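Local coordinates for protein uncharacterized tRNA/rRNA methyltransferase HI_0380 (Haemophilus influenzae, PDB 3ILK) that probably binds RNA and transfers methyl groups to it from S-adenosyl-L-methionine, as a SPOUT-type enzyme of the TrmH family, at residues L183-F186 / F187-E191; R192-S196 / L197-Q201; G204-R207 / K208-R211; L218-N221 / E222-L226; I225-G228 / M229-A232. All coordinates share one frame; numbering follows the deposited sequence.

Contact 1. Residues L183-F186 / F187-E191; sequences LAYF and FDYTE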
# COMPACT_ATOMS: atom_id res chain seq x y z
N LEU A 183 32.74 15.37 -6.13
CA LEU A 183 32.58 13.96 -6.54
C LEU A 183 33.91 13.41 -7.07
O LEU A 183 34.31 12.27 -6.81
CB LEU A 183 31.56 13.85 -7.67
CG LEU A 183 30.07 14.08 -7.45
CD1 LEU A 183 29.36 14.05 -8.82
CD2 LEU A 183 29.45 12.96 -6.58
N ALA A 184 34.61 14.24 -7.82
CA ALA A 184 35.87 13.85 -8.37
C ALA A 184 36.81 13.55 -7.22
O ALA A 184 37.48 12.52 -7.23
CB ALA A 184 36.45 14.99 -9.30
N TYR A 185 36.85 14.43 -6.22
CA TYR A 185 37.72 14.20 -5.09
C TYR A 185 37.40 12.83 -4.50
O TYR A 185 38.32 12.07 -4.15
CB TYR A 185 37.52 15.27 -4.01
CG TYR A 185 38.45 15.06 -2.83
CD1 TYR A 185 39.61 15.84 -2.72
CD2 TYR A 185 38.19 14.07 -1.82
CE1 TYR A 185 40.48 15.68 -1.70
CE2 TYR A 185 39.07 13.90 -0.77
CZ TYR A 185 40.22 14.73 -0.73
OH TYR A 185 41.15 14.66 0.27
N PHE A 186 36.11 12.53 -4.41
CA PHE A 186 35.59 11.24 -3.82
C PHE A 186 36.07 10.02 -4.61
O PHE A 186 36.23 8.93 -4.06
CB PHE A 186 34.06 11.24 -3.86
CG PHE A 186 33.41 9.85 -3.55
CD1 PHE A 186 33.66 9.23 -2.37
CD2 PHE A 186 32.57 9.22 -4.48
CE1 PHE A 186 33.06 7.98 -2.08
CE2 PHE A 186 32.02 7.99 -4.23
CZ PHE A 186 32.24 7.37 -3.02
N PHE A 187 36.25 10.19 -5.92
CA PHE A 187 36.67 9.05 -6.75
C PHE A 187 38.15 8.80 -6.53
O PHE A 187 38.53 7.68 -6.24
CB PHE A 187 36.34 9.23 -8.24
CG PHE A 187 34.86 9.29 -8.54
CD1 PHE A 187 33.99 8.31 -8.05
CD2 PHE A 187 34.35 10.30 -9.35
CE1 PHE A 187 32.62 8.36 -8.34
CE2 PHE A 187 33.00 10.37 -9.64
CZ PHE A 187 32.13 9.41 -9.13
N ASP A 188 38.99 9.84 -6.62
CA ASP A 188 40.41 9.70 -6.28
C ASP A 188 40.64 9.13 -4.87
O ASP A 188 41.55 8.32 -4.68
CB ASP A 188 41.14 11.03 -6.48
CG ASP A 188 41.00 11.53 -7.89
OD1 ASP A 188 41.61 12.58 -8.29
OD2 ASP A 188 40.27 10.83 -8.63
N TYR A 189 39.80 9.53 -3.92
CA TYR A 189 39.88 9.05 -2.55
C TYR A 189 39.52 7.54 -2.45
O TYR A 189 40.27 6.78 -1.85
CB TYR A 189 38.98 9.92 -1.65
CG TYR A 189 39.13 9.76 -0.13
CD1 TYR A 189 40.24 9.13 0.45
CD2 TYR A 189 38.17 10.33 0.73
CE1 TYR A 189 40.39 9.05 1.82
CE2 TYR A 189 38.28 10.23 2.13
CZ TYR A 189 39.40 9.59 2.67
OH TYR A 189 39.54 9.50 4.04
N THR A 190 38.38 7.13 -3.03
CA THR A 190 38.03 5.71 -3.19
C THR A 190 39.20 4.91 -3.83
O THR A 190 39.60 3.86 -3.30
CB THR A 190 36.76 5.55 -4.06
OG1 THR A 190 35.65 6.24 -3.45
CG2 THR A 190 36.40 4.07 -4.27
N GLU A 191 39.74 5.42 -4.93
CA GLU A 191 40.86 4.76 -5.65
C GLU A 191 42.08 4.55 -4.77
O GLU A 191 42.53 3.41 -4.59
CB GLU A 191 41.33 5.56 -6.85
CG GLU A 191 40.26 6.11 -7.77
CD GLU A 191 40.85 6.77 -9.00
OE1 GLU A 191 41.91 6.29 -9.49
OE2 GLU A 191 40.25 7.77 -9.48
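Thr190 and Phe186 stand one turn apart on helix 180-197 and meet through a hydroxyl. Thr190 OG1 donates to Phe186 O over 2.8 Å while lying above one face of the Phe186 ring, offset toward its rim, where Phe186 CE1 is 3.4 Å from Thr190 OG1. It reaches back to both because OG1 is anti to its own carbonyl carbon (chi1 -59°). Thr190 N bonds Phe186 O as well, at 3.0 Å, from the opposite face of the carbonyl plane. Different first torsions send the two adjacent phenylalanine rings to different partners: Phe186, with CG anti to the backbone N (chi1 168°), packs on Leu223 and Leu230 of helix 220-240, while Phe187, with CG anti to the carbonyl carbon, meets Tyr214 of helix 204-216 edge-to-face. The rings still touch, Phe186 CD2 lying 3.9 Å from Phe187 CD1, with planes 45° apart. Leu183 O lies over a face of the Phe187 ring, 3.2 Å from Phe187 CD2. Farther round, Tyr189 CD2 approaches the edge of the Tyr185 ring. A buried threonine hydroxyl can thus lie in this apolar, aromatic interface because its own helix supplies the acceptor.

Contact 2. Residues R192-S196 / L197-Q201; sequences RIYQS and LGFIQ
Tyr194 O is gripped by the backbone where helix 180-197 ends. Phe199 N approaches it almost along the C=O axis at 3.0 Å, Ile200 N comes from above the carbonyl plane at 3.3 Å, and Gly198 N adds a weak bond. Gly198 N also makes a weak bond to Gln195 O, of 3.3 Å. Together with the positive phi of Gly198 (99°), a conformation glycine readily adopts, the Phe199-to-Tyr194 and Gly198-to-Gln195 bonds define a Schellman motif with Gly198 as C-prime. Within the last helical turn, Tyr194 CG is anti to its carbonyl carbon (chi1 -75°), which sends the ring alongside Leu197, whose CD2 makes a CH-pi contact 4.1 Å from the centroid of the Tyr194 ring, 29° off its normal. Beyond the glycine, the turn folds Ile200 back on the helix. Ile200 CD1 touches the root of the same tyrosine side chain, 3.6 Å from Tyr194 CB. Ile200 also crosses Gln195 at about a right angle, its CB 3.7 Å from Gln195 CG. In the second subunit, Met229 packs on Tyr194, Val233 on Leu197 and Gly228 on Phe199. The chemistry implies that amide donors of the turn satisfy a carbonyl left without a further helical turn, while Phe199, after the turn, joins Tyr194 and Leu197 of the last helical turn against the second subunit.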
# COMPACT_ATOMS: atom_id res chain seq x y z
N ARG A 192 42.65 5.66 -4.29
CA ARG A 192 43.77 5.62 -3.36
C ARG A 192 43.56 4.59 -2.22
O ARG A 192 44.43 3.75 -1.97
CB ARG A 192 44.06 7.00 -2.77
CG ARG A 192 45.27 6.95 -1.83
CD ARG A 192 45.70 8.30 -1.31
NE ARG A 192 45.08 8.61 -0.03
CZ ARG A 192 44.26 9.63 0.16
NH1 ARG A 192 43.96 10.43 -0.86
NH2 ARG A 192 43.74 9.86 1.36
N ILE A 193 42.41 4.66 -1.55
CA ILE A 193 42.14 3.78 -0.40
C ILE A 193 42.09 2.30 -0.81
O ILE A 193 42.70 1.43 -0.18
CB ILE A 193 40.86 4.23 0.37
CG1 ILE A 193 41.14 5.50 1.21
CG2 ILE A 193 40.26 3.09 1.23
CD1 ILE A 193 42.24 5.34 2.30
N TYR A 194 41.39 2.03 -1.90
CA TYR A 194 41.21 0.66 -2.34
C TYR A 194 42.42 0.08 -3.08
O TYR A 194 42.57 -1.14 -3.17
CB TYR A 194 39.87 0.49 -3.05
CG TYR A 194 38.76 0.47 -2.02
CD1 TYR A 194 38.33 -0.73 -1.45
CD2 TYR A 194 38.17 1.66 -1.57
CE1 TYR A 194 37.33 -0.75 -0.48
CE2 TYR A 194 37.18 1.64 -0.59
CZ TYR A 194 36.75 0.43 -0.05
OH TYR A 194 35.78 0.42 0.91
N GLN A 195 43.29 0.96 -3.57
CA GLN A 195 44.62 0.56 -4.02
C GLN A 195 45.53 0.30 -2.83
O GLN A 195 46.41 -0.56 -2.89
CB GLN A 195 45.24 1.63 -4.91
CG GLN A 195 44.69 1.65 -6.31
CD GLN A 195 45.67 2.24 -7.29
OE1 GLN A 195 45.87 3.46 -7.34
NE2 GLN A 195 46.30 1.37 -8.08
N SER A 196 45.33 1.06 -1.76
CA SER A 196 46.10 0.92 -0.54
C SER A 196 45.81 -0.44 0.06
O SER A 196 46.70 -1.11 0.59
CB SER A 196 45.73 2.04 0.44
OG SER A 196 46.59 2.05 1.57
N LEU A 197 44.55 -0.87 -0.04
CA LEU A 197 44.12 -2.18 0.46
C LEU A 197 44.72 -3.35 -0.33
O LEU A 197 45.01 -4.40 0.24
CB LEU A 197 42.59 -2.28 0.46
CG LEU A 197 41.79 -2.02 1.74
CD1 LEU A 197 42.61 -1.37 2.84
CD2 LEU A 197 40.54 -1.19 1.42
N GLY A 198 44.90 -3.15 -1.63
CA GLY A 198 45.36 -4.22 -2.52
C GLY A 198 44.20 -4.84 -3.27
O GLY A 198 44.31 -5.96 -3.76
N PHE A 199 43.09 -4.12 -3.35
CA PHE A 199 41.89 -4.58 -4.04
C PHE A 199 41.90 -4.24 -5.54
O PHE A 199 41.59 -5.10 -6.37
CB PHE A 199 40.64 -4.02 -3.37
CG PHE A 199 39.35 -4.40 -4.05
CD1 PHE A 199 38.86 -5.70 -3.99
CD2 PHE A 199 38.62 -3.44 -4.76
CE1 PHE A 199 37.68 -6.06 -4.62
CE2 PHE A 199 37.43 -3.78 -5.39
CZ PHE A 199 36.96 -5.09 -5.32
N ILE A 200 42.25 -3.00 -5.86
CA ILE A 200 42.27 -2.52 -7.25
C ILE A 200 43.51 -3.04 -7.97
O ILE A 200 44.62 -2.88 -7.48
CB ILE A 200 42.23 -0.96 -7.31
CG1 ILE A 200 40.94 -0.43 -6.69
CG2 ILE A 200 42.39 -0.44 -8.77
CD1 ILE A 200 40.94 1.06 -6.41
N GLN A 201 43.30 -3.68 -9.13
CA GLN A 201 44.39 -4.14 -10.01
C GLN A 201 44.32 -3.53 -11.41
O GLN A 201 45.32 -3.52 -12.14
CB GLN A 201 44.41 -5.66 -10.11
CG GLN A 201 45.53 -6.33 -9.32
CD GLN A 201 45.24 -6.33 -7.84
OE1 GLN A 201 44.49 -7.17 -7.34
NE2 GLN A 201 45.85 -5.40 -7.11

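Contact 3. Residues G204-R207 / K208-R211; sequences GVMR and KLKR
Four successive backbone bonds of the i to i+4 kind join 204-207 to 208-211 as the first turns of helix 204-216, from Lys208 N to Gly204 O at 3.0 Å through Arg211 N to Arg207 O at 3.1 Å. Leu209 carries the apolar side. Its CG sits 3.3 Å from Val205 O, and its CD1 branch touches two partners: Val205 CG2, which lies alongside at 3.8 Å and points the same way, and the selenium of selenomethionine Met206, whose SE is also 3.8 Å from Leu209 CD1 but arrives obliquely. Met206 gets there by folding: its chain bends at chi2 (-43°) and again at chi3. The aliphatic part of Lys210 runs over Met206 O, Lys210 CG being 3.3 Å from that oxygen. Helix 204-216 is the second in sequence of three C-terminal helices, and its residues serve different neighbours. Met206 and Lys210 pack on Phe187 and Glu191 of helix 180-197, whereas Val205 and Leu209 meet Ile225 and Met229, both of the second subunit; Val205 also packs on Phe199 and Ile200 of its own chain. Basic groups line the remaining side. Arg207 bends at chi3 (60°), which brings its guanidinium above Gly204 O and places NH2 4.1 Å from Lys208 CG. Arg211, by contrast, keeps an extended chain from CG to NE and reaches away from the turn, and its guanidinium forms a salt bridge with Glu219 of the second subunit.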
# COMPACT_ATOMS: atom_id res chain seq x y z
N GLY A 204 39.18 -0.72 -14.58
CA GLY A 204 37.78 -1.08 -14.74
C GLY A 204 36.92 -0.91 -13.49
O GLY A 204 35.75 -0.55 -13.59
N VAL A 205 37.50 -1.16 -12.32
CA VAL A 205 36.74 -0.99 -11.07
C VAL A 205 36.27 0.48 -10.93
O VAL A 205 35.08 0.74 -10.76
CB VAL A 205 37.47 -1.56 -9.81
CG1 VAL A 205 38.92 -1.12 -9.76
CG2 VAL A 205 36.77 -1.17 -8.54
N MSE A 206 37.20 1.43 -11.08
CA MSE A 206 36.84 2.85 -10.98
C MSE A 206 35.84 3.32 -12.03
O MSE A 206 34.96 4.12 -11.73
CB MSE A 206 38.07 3.75 -11.00
CG MSE A 206 38.88 3.69 -9.72
SE MSE A 206 37.79 3.71 -8.08
CE MSE A 206 36.84 5.42 -8.28
N ARG A 207 35.98 2.77 -13.24
CA ARG A 207 35.12 3.11 -14.38
C ARG A 207 33.68 2.69 -14.10
O ARG A 207 32.73 3.44 -14.36
CB ARG A 207 35.63 2.45 -15.67
CG ARG A 207 34.89 2.89 -16.93
CD ARG A 207 35.08 1.95 -18.12
NE ARG A 207 34.61 0.60 -17.84
CZ ARG A 207 35.37 -0.48 -17.84
NH1 ARG A 207 36.67 -0.40 -18.13
NH2 ARG A 207 34.84 -1.67 -17.57
N LYS A 208 33.54 1.48 -13.56
CA LYS A 208 32.22 0.94 -13.24
C LYS A 208 31.64 1.68 -12.05
O LYS A 208 30.42 1.87 -11.98
CB LYS A 208 32.27 -0.57 -12.96
CG LYS A 208 32.51 -1.42 -14.20
CD LYS A 208 31.79 -2.76 -14.09
CE LYS A 208 32.52 -3.86 -14.82
NZ LYS A 208 32.28 -5.16 -14.12
N LEU A 209 32.50 2.10 -11.13
CA LEU A 209 32.06 2.87 -9.96
C LEU A 209 31.54 4.25 -10.33
O LEU A 209 30.50 4.68 -9.81
CB LEU A 209 33.14 2.96 -8.88
CG LEU A 209 33.34 1.66 -8.08
CD1 LEU A 209 34.65 1.76 -7.33
CD2 LEU A 209 32.18 1.35 -7.12
N LYS A 210 32.26 4.94 -11.22
CA LYS A 210 31.83 6.26 -11.65
C LYS A 210 30.48 6.13 -12.35
O LYS A 210 29.54 6.85 -12.05
CB LYS A 210 32.88 6.92 -12.56
CG LYS A 210 34.16 7.28 -11.81
CD LYS A 210 35.30 7.65 -12.75
CE LYS A 210 36.62 7.52 -12.02
NZ LYS A 210 37.62 8.50 -12.45
N ARG A 211 30.38 5.16 -13.25
CA ARG A 211 29.14 4.88 -13.94
C ARG A 211 27.99 4.70 -12.93
O ARG A 211 26.94 5.33 -13.05
CB ARG A 211 29.33 3.64 -14.80
CG ARG A 211 28.21 3.36 -15.77
CD ARG A 211 28.33 1.95 -16.29
NE ARG A 211 27.13 1.50 -16.98
CZ ARG A 211 26.26 0.63 -16.49
NH1 ARG A 211 26.44 0.08 -15.29
NH2 ARG A 211 25.19 0.29 -17.20

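Contact 4. Residues L218-N221 / E222-L226; sequences LEKN and ELNIL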
# COMPACT_ATOMS: atom_id res chain seq x y z
N LEU A 218 24.42 11.38 -6.82
CA LEU A 218 24.57 11.43 -5.38
C LEU A 218 24.04 12.74 -4.81
O LEU A 218 24.34 13.82 -5.34
CB LEU A 218 26.06 11.31 -5.01
CG LEU A 218 26.74 9.98 -5.35
CD1 LEU A 218 28.20 10.04 -4.95
CD2 LEU A 218 26.06 8.87 -4.61
N GLU A 219 23.28 12.66 -3.72
CA GLU A 219 23.02 13.87 -2.96
C GLU A 219 24.28 14.26 -2.14
O GLU A 219 25.14 13.41 -1.87
CB GLU A 219 21.78 13.72 -2.08
CG GLU A 219 20.47 13.72 -2.88
CD GLU A 219 19.29 13.15 -2.11
OE1 GLU A 219 19.29 13.23 -0.86
OE2 GLU A 219 18.35 12.63 -2.74
N LYS A 220 24.39 15.54 -1.77
CA LYS A 220 25.55 16.02 -1.00
C LYS A 220 25.67 15.30 0.34
O LYS A 220 26.78 14.95 0.76
CB LYS A 220 25.51 17.54 -0.82
CG LYS A 220 26.74 18.15 -0.10
CD LYS A 220 28.10 17.82 -0.76
CE LYS A 220 29.29 18.22 0.15
NZ LYS A 220 29.30 19.70 0.46
N ASN A 221 24.54 15.03 0.99
CA ASN A 221 24.56 14.29 2.25
C ASN A 221 24.94 12.81 2.07
O ASN A 221 25.66 12.27 2.90
CB ASN A 221 23.28 14.49 3.07
CG ASN A 221 22.18 13.57 2.66
OD1 ASN A 221 21.78 12.69 3.43
ND2 ASN A 221 21.69 13.75 1.43
N GLU A 222 24.49 12.20 0.97
CA GLU A 222 25.01 10.89 0.55
C GLU A 222 26.53 10.91 0.28
O GLU A 222 27.29 10.05 0.78
CB GLU A 222 24.26 10.40 -0.69
CG GLU A 222 22.80 10.06 -0.43
CD GLU A 222 21.98 9.89 -1.70
OE1 GLU A 222 22.45 10.28 -2.79
OE2 GLU A 222 20.84 9.35 -1.62
N LEU A 223 26.99 11.90 -0.49
CA LEU A 223 28.43 12.02 -0.68
C LEU A 223 29.09 12.11 0.71
O LEU A 223 30.07 11.43 0.96
CB LEU A 223 28.80 13.20 -1.60
CG LEU A 223 30.29 13.38 -1.96
CD1 LEU A 223 30.81 12.17 -2.66
CD2 LEU A 223 30.41 14.61 -2.87
N ASN A 224 28.52 12.90 1.62
CA ASN A 224 29.05 13.03 2.97
C ASN A 224 29.23 11.70 3.70
O ASN A 224 30.30 11.43 4.26
CB ASN A 224 28.23 14.02 3.79
CG ASN A 224 28.51 15.45 3.37
OD1 ASN A 224 29.50 15.69 2.69
ND2 ASN A 224 27.65 16.38 3.74
N ILE A 225 28.18 10.87 3.67
CA ILE A 225 28.27 9.56 4.25
C ILE A 225 29.44 8.74 3.63
O ILE A 225 30.24 8.17 4.37
CB ILE A 225 26.90 8.81 4.13
CG1 ILE A 225 25.97 9.20 5.28
CG2 ILE A 225 27.09 7.31 4.14
CD1 ILE A 225 25.25 10.52 5.15
N LEU A 226 29.50 8.66 2.31
CA LEU A 226 30.48 7.84 1.59
C LEU A 226 31.93 8.26 1.77
O LEU A 226 32.83 7.40 1.82
CB LEU A 226 30.19 7.82 0.08
CG LEU A 226 28.93 7.13 -0.43
CD1 LEU A 226 28.78 7.44 -1.95
CD2 LEU A 226 28.88 5.62 -0.11
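Glu222 CG is anti to its carbonyl carbon (chi1 -67°), an extended chain beyond it carries the carboxylate back to the start of helix 220-240, and OE1 accepts a hydrogen bond from Glu219 N at 2.7 Å. The N-H points nearly straight at the oxygen (171°), though it arrives from above the carboxylate plane. Glu219 itself swings its carboxylate over that of Glu222: the two planes are stacked 12° apart, with Glu219 OE1 4.2 Å from Glu222 OE2. Two like charges this close are probably tolerated because arginines of the second subunit gather round them, Arg211 bridging to Glu219 and Arg215 to Glu222; the amino end of the helix would help too. With Glu219 as N-cap, the bond from its amide to the side chain at N3 is one half of a capping box. A hydrophobic staple brackets the same turn, since Leu218, just before the cap, places CD1 4.1 Å from Leu223 CD1, the two side chains crossing at about a right angle. Leu218 CD1 also lies 4.0 Å from Leu226 CD1, continuing the apolar side by one more turn. Inside the first turn Leu223 N bonds Glu219 O at 2.8 Å, as Asn224 N does Lys220 O. On the outer side Lys220 and Asn224 cross obliquely, Lys220 CE resting 3.6 Å from Asn224 OD1. Phe186 of helix 180-197 packs on Leu223 and Leu226, and Leu212 of the second subunit covers Leu218 and Glu222.

Contact 5. Residues I225-G228 / M229-A232; sequences ILNG and MLSA
Met229, a selenomethionine, slants across both Ile225 and Leu226 on the interface side of helix 220-240, the last of the C-terminal helices, packed between helix 180-197 and the second subunit. Its chain runs out extended at chi2 and then bends at chi3 (93°), which lays the selenium against two branches: SE is 3.9 Å from Ile225 CG2 and 4.1 Å from Leu226 CD2. Nearer the backbone, Met229 CG passes 3.4 Å from Ile225 O. Tyr194 of the second subunit packs on Met229. Leu230 points to another side. It meets Asn227 obliquely, with CD1 4.1 Å from Asn227 OD1, and reaches Phe186 and Thr190 of helix 180-197. The small residues Gly228 and Ala232, joined by the bond from Ala232 N to Gly228 O at 3.0 Å, both pack against Phe199 of the second subunit. Ser231 keeps its hydroxyl anti to the carbonyl carbon, folded back on the preceding turn, and also hydrogen-bonds Tyr189 OH. Asn227 O thus has two donors from one residue, Ser231 N at 3.1 Å and Ser231 OG at 3.0 Å, approaching from opposite faces of the carbonyl plane.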
# COMPACT_ATOMS: atom_id res chain seq x y z
N ILE A 225 28.18 10.87 3.67
CA ILE A 225 28.27 9.56 4.25
C ILE A 225 29.44 8.74 3.63
O ILE A 225 30.24 8.17 4.37
CB ILE A 225 26.90 8.81 4.13
CG1 ILE A 225 25.97 9.20 5.28
CG2 ILE A 225 27.09 7.31 4.14
CD1 ILE A 225 25.25 10.52 5.15
N LEU A 226 29.50 8.66 2.31
CA LEU A 226 30.48 7.84 1.59
C LEU A 226 31.93 8.26 1.77
O LEU A 226 32.83 7.40 1.82
CB LEU A 226 30.19 7.82 0.08
CG LEU A 226 28.93 7.13 -0.43
CD1 LEU A 226 28.78 7.44 -1.95
CD2 LEU A 226 28.88 5.62 -0.11
N ASN A 227 32.15 9.59 1.82
CA ASN A 227 33.43 10.17 2.17
C ASN A 227 33.76 9.82 3.63
O ASN A 227 34.92 9.53 3.95
CB ASN A 227 33.44 11.70 1.95
CG ASN A 227 33.96 12.11 0.57
OD1 ASN A 227 34.67 11.34 -0.09
ND2 ASN A 227 33.61 13.32 0.11
N GLY A 228 32.72 9.77 4.48
CA GLY A 228 32.86 9.43 5.89
C GLY A 228 33.26 7.98 6.13
O GLY A 228 34.00 7.67 7.07
N MSE A 229 32.74 7.09 5.29
CA MSE A 229 33.17 5.67 5.29
C MSE A 229 34.66 5.55 4.86
O MSE A 229 35.45 4.88 5.52
CB MSE A 229 32.24 4.81 4.44
CG MSE A 229 30.77 4.85 4.93
SE MSE A 229 29.38 4.21 3.69
CE MSE A 229 29.31 2.33 4.28
N LEU A 230 35.05 6.20 3.77
CA LEU A 230 36.47 6.18 3.34
C LEU A 230 37.47 6.65 4.41
O LEU A 230 38.58 6.10 4.54
CB LEU A 230 36.67 6.97 2.05
CG LEU A 230 35.94 6.44 0.83
CD1 LEU A 230 36.03 7.47 -0.29
CD2 LEU A 230 36.47 5.09 0.39
N SER A 231 37.07 7.68 5.17
CA SER A 231 37.85 8.17 6.30
C SER A 231 37.87 7.14 7.41
O SER A 231 38.91 6.93 8.05
CB SER A 231 37.29 9.48 6.81
OG SER A 231 37.19 10.37 5.69
N ALA A 232 36.74 6.49 7.63
CA ALA A 232 36.68 5.42 8.61
C ALA A 232 37.69 4.30 8.27
O ALA A 232 38.51 3.94 9.11
CB ALA A 232 35.27 4.92 8.77

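How the contacts relate
All five contacts lie in the C-terminal trio of helices and are partly buried. Contacts 1 and 2 share helix 180-197, contacts 4 and 5 share helix 220-240, and contact 3 opens helix 204-216. Contact 1 is internal to the subunit and touches all the others: its phenylalanines are buried, Tyr185 and Asp188 exposed, and its Tyr189 OH probably bonds Ser231 OG. The remaining four reach the second subunit. Contacts 2 and 5 offer mainly apolar surface, Tyr194 packing on Met229 across the dimer, and contact 5 has no exposed residue. Contact 3, rimmed by exposed arginines, and contact 4 pair opposite charges between subunits, Arg211 with Glu219. Helix ends, in contacts 2 and 4, hold the capping chemistry.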